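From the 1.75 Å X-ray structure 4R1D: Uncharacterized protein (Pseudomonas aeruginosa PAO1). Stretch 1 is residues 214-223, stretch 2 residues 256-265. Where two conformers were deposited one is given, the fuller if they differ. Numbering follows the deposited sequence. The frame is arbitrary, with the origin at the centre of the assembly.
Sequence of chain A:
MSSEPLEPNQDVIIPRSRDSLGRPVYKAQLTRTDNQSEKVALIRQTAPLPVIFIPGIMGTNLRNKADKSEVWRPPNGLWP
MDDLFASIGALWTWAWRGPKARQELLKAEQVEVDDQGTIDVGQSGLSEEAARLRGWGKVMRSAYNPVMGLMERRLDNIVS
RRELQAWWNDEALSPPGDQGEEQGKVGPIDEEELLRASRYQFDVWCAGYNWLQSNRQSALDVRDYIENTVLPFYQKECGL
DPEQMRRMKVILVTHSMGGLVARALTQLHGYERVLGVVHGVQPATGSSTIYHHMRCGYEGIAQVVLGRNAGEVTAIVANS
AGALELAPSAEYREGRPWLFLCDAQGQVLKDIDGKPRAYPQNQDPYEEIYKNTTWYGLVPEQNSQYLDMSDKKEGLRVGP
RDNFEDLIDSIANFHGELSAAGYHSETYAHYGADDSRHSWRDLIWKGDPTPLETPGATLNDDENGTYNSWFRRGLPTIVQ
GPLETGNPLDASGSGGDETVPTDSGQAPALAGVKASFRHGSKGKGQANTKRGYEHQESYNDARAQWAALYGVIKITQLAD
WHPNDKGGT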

# COMPACT_ATOMS: atom_id res chain seq x y z
N SER A 214 1.45 5.38 7.13
CA SER A 214 0.68 5.21 8.36
C SER A 214 -0.79 5.54 8.14
O SER A 214 -1.13 6.51 7.48
CB SER A 214 1.20 6.10 9.49
OG SER A 214 0.47 5.85 10.68
N ASN A 215 -1.66 4.73 8.73
CA ASN A 215 -3.07 5.04 8.70
C ASN A 215 -3.38 6.36 9.39
O ASN A 215 -4.40 6.99 9.11
CB ASN A 215 -3.86 3.86 9.29
CG ASN A 215 -3.69 2.62 8.45
OD1 ASN A 215 -3.03 1.65 8.85
ND2 ASN A 215 -4.23 2.66 7.24
N ARG A 216 -2.49 6.78 10.27
CA ARG A 216 -2.57 8.11 10.84
C ARG A 216 -2.57 9.18 9.76
O ARG A 216 -3.37 10.13 9.81
CB ARG A 216 -1.39 8.36 11.80
CG ARG A 216 -1.54 9.62 12.62
CD ARG A 216 -0.23 9.99 13.31
NE ARG A 216 0.18 9.02 14.32
CZ ARG A 216 -0.31 8.96 15.55
NH1 ARG A 216 -1.27 9.80 15.93
NH2 ARG A 216 0.15 8.06 16.41
N GLN A 217 -1.69 9.05 8.77
CA GLN A 217 -1.61 10.03 7.70
C GLN A 217 -2.75 9.85 6.68
O GLN A 217 -3.27 10.82 6.13
CB GLN A 217 -0.25 9.98 6.99
CG GLN A 217 -0.16 10.96 5.84
CD GLN A 217 -0.22 12.40 6.31
OE1 GLN A 217 0.44 12.77 7.28
NE2 GLN A 217 -1.02 13.22 5.63
N SER A 218 -3.15 8.60 6.46
CA SER A 218 -4.27 8.34 5.55
C SER A 218 -5.57 8.98 6.03
O SER A 218 -6.43 9.38 5.23
CB SER A 218 -4.44 6.84 5.31
OG SER A 218 -3.36 6.33 4.55
N ALA A 219 -5.74 9.06 7.34
CA ALA A 219 -6.90 9.76 7.90
C ALA A 219 -6.89 11.21 7.43
O ALA A 219 -7.93 11.75 7.03
CB ALA A 219 -6.89 9.69 9.42
N LEU A 220 -5.72 11.84 7.48
CA LEU A 220 -5.58 13.22 7.02
C LEU A 220 -5.91 13.32 5.54
O LEU A 220 -6.58 14.27 5.11
CB LEU A 220 -4.17 13.76 7.27
CG LEU A 220 -3.87 14.27 8.68
CD1 LEU A 220 -4.22 13.25 9.75
CD2 LEU A 220 -2.41 14.70 8.81
N ASP A 221 -5.45 12.35 4.76
CA ASP A 221 -5.72 12.38 3.32
C ASP A 221 -7.22 12.22 3.02
O ASP A 221 -7.74 12.81 2.07
CB ASP A 221 -4.92 11.30 2.60
CG ASP A 221 -3.43 11.56 2.66
OD1 ASP A 221 -3.04 12.64 3.15
OD2 ASP A 221 -2.66 10.69 2.21
N VAL A 222 -7.91 11.42 3.84
CA VAL A 222 -9.34 11.23 3.64
C VAL A 222 -10.12 12.49 4.02
O VAL A 222 -11.06 12.90 3.33
CB VAL A 222 -9.87 9.98 4.40
CG1 VAL A 222 -11.38 9.93 4.39
CG2 VAL A 222 -9.29 8.72 3.77
N ARG A 223 -9.71 13.13 5.11
CA ARG A 223 -10.27 14.42 5.48
C ARG A 223 -10.14 15.38 4.29
O ARG A 223 -11.13 15.99 3.86
CB ARG A 223 -9.54 15.01 6.70
CG ARG A 223 -10.13 16.34 7.19
CD ARG A 223 -9.08 17.44 7.30
NE ARG A 223 -9.70 18.76 7.32
CZ ARG A 223 -9.67 19.62 6.30
NH1 ARG A 223 -9.04 19.30 5.17
NH2 ARG A 223 -10.27 20.80 6.40
N SER A 256 -12.09 -3.53 6.11
CA SER A 256 -10.78 -3.98 6.57
C SER A 256 -10.01 -2.84 7.26
O SER A 256 -10.56 -2.13 8.10
CB SER A 256 -10.00 -4.53 5.36
OG SER A 256 -8.73 -5.07 5.73
N MET A 257 -8.73 -2.66 6.92
CA MET A 257 -7.92 -1.64 7.57
C MET A 257 -8.43 -0.22 7.34
O MET A 257 -8.03 0.72 8.02
CB MET A 257 -6.46 -1.75 7.15
CG MET A 257 -5.71 -2.83 7.91
SD MET A 257 -3.97 -2.85 7.46
CE MET A 257 -3.73 -1.11 7.02
N GLY A 258 -9.32 -0.07 6.37
CA GLY A 258 -9.97 1.22 6.16
C GLY A 258 -10.69 1.66 7.43
O GLY A 258 -10.96 2.84 7.63
N GLY A 259 -11.02 0.70 8.29
CA GLY A 259 -11.66 1.01 9.55
C GLY A 259 -10.72 1.69 10.54
O GLY A 259 -11.14 2.46 11.41
N LEU A 260 -9.44 1.38 10.44
CA LEU A 260 -8.45 2.04 11.28
C LEU A 260 -8.24 3.48 10.80
O LEU A 260 -8.08 4.41 11.61
CB LEU A 260 -7.14 1.26 11.31
CG LEU A 260 -7.12 -0.03 12.15
CD1 LEU A 260 -8.05 -1.07 11.61
CD2 LEU A 260 -5.69 -0.58 12.20
N VAL A 261 -8.25 3.66 9.48
CA VAL A 261 -8.17 4.99 8.89
C VAL A 261 -9.34 5.83 9.40
O VAL A 261 -9.15 6.97 9.85
CB VAL A 261 -8.22 4.92 7.35
CG1 VAL A 261 -8.31 6.34 6.74
CG2 VAL A 261 -7.00 4.13 6.79
N ALA A 262 -10.54 5.26 9.35
CA ALA A 262 -11.74 5.95 9.79
C ALA A 262 -11.66 6.33 11.27
O ALA A 262 -12.01 7.44 11.66
CB ALA A 262 -12.97 5.10 9.54
N ARG A 263 -11.20 5.41 12.10
CA ARG A 263 -11.11 5.72 13.52
C ARG A 263 -10.07 6.80 13.81
O ARG A 263 -10.30 7.66 14.64
CB ARG A 263 -10.85 4.45 14.33
CG ARG A 263 -12.09 3.55 14.43
CD ARG A 263 -11.74 2.17 14.97
NE ARG A 263 -11.17 2.29 16.31
CZ ARG A 263 -10.33 1.42 16.87
NH1 ARG A 263 -9.94 0.33 16.20
NH2 ARG A 263 -9.87 1.64 18.10
N ALA A 264 -8.93 6.74 13.13
CA ALA A 264 -7.95 7.80 13.24
C ALA A 264 -8.59 9.14 12.88
O ALA A 264 -8.38 10.14 13.57
CB ALA A 264 -6.74 7.52 12.35
N LEU A 265 -9.38 9.15 11.82
CA LEU A 265 -10.07 10.36 11.36
C LEU A 265 -11.07 10.93 12.37
O LEU A 265 -11.01 12.11 12.71
CB LEU A 265 -10.79 10.08 10.04
CG LEU A 265 -11.62 11.24 9.47
CD1 LEU A 265 -10.79 12.50 9.27
CD2 LEU A 265 -12.27 10.81 8.17

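Residues 215-223 form a helix, and most of stretch 2 is helical through Leu265; both helices continue later in the chain. Their axes approach to 7.8 Å, and their N-to-C directions differ by 72°; the contact buries 442 Å², both sides summed. The backbones come nearest where Ala219 CA lies 4.7 Å from Leu265 CA. Ser214 caps the first helix: its OG accepts from Arg216 N at 3.1 Å. Within the helices, i to i+4 bonds such as Ala219 N to Asn215 O (3.0 Å) and Leu265 N to Val261 O (2.9 Å) hold each helix. No hydrogen bond crosses between the stretches, so the contact rests on packing.

Ala219 lies where the backbones come nearest. Its CA-to-CB bond points toward stretch 2, and its small methyl meets backbone as well as side chains: Ala219 CB is 3.5 Å from Leu265 N, 3.6 Å from Val261 O and 3.6 Å from Ala264 CB. Alanine thus faces alanine with little bulk between the helices.

Val261 is the knob of the interface, seated among Asn215, Ser218, Ala219 and Val222, one turn-spaced surface of the first helix. Val261 CG1 lies 3.9 Å from Val222 CG2, an apolar contact, while Val261 CG2 lies 4.0 Å from Ser218 CB. The CA-to-CB bond of Asn215 points toward stretch 2, and the residue has 86 Å² covered by it, at the Met257 end of the patch; its amide is probably turned over in the model, so no bond is assigned from its atoms.

At the other end, Leu265 extends the apolar surface. Leu265 CD2 is 4.0 Å from Val222 CG1, and Leu265 CD1 is 3.8 Å from Arg223 CB. Arg223 therefore contributes aliphatic carbon here, while its end leads away. Gln217, by contrast, makes no contact with stretch 2; Gln217 NE2 donates to Asp221 OD1 at 3.3 Å along its own helix.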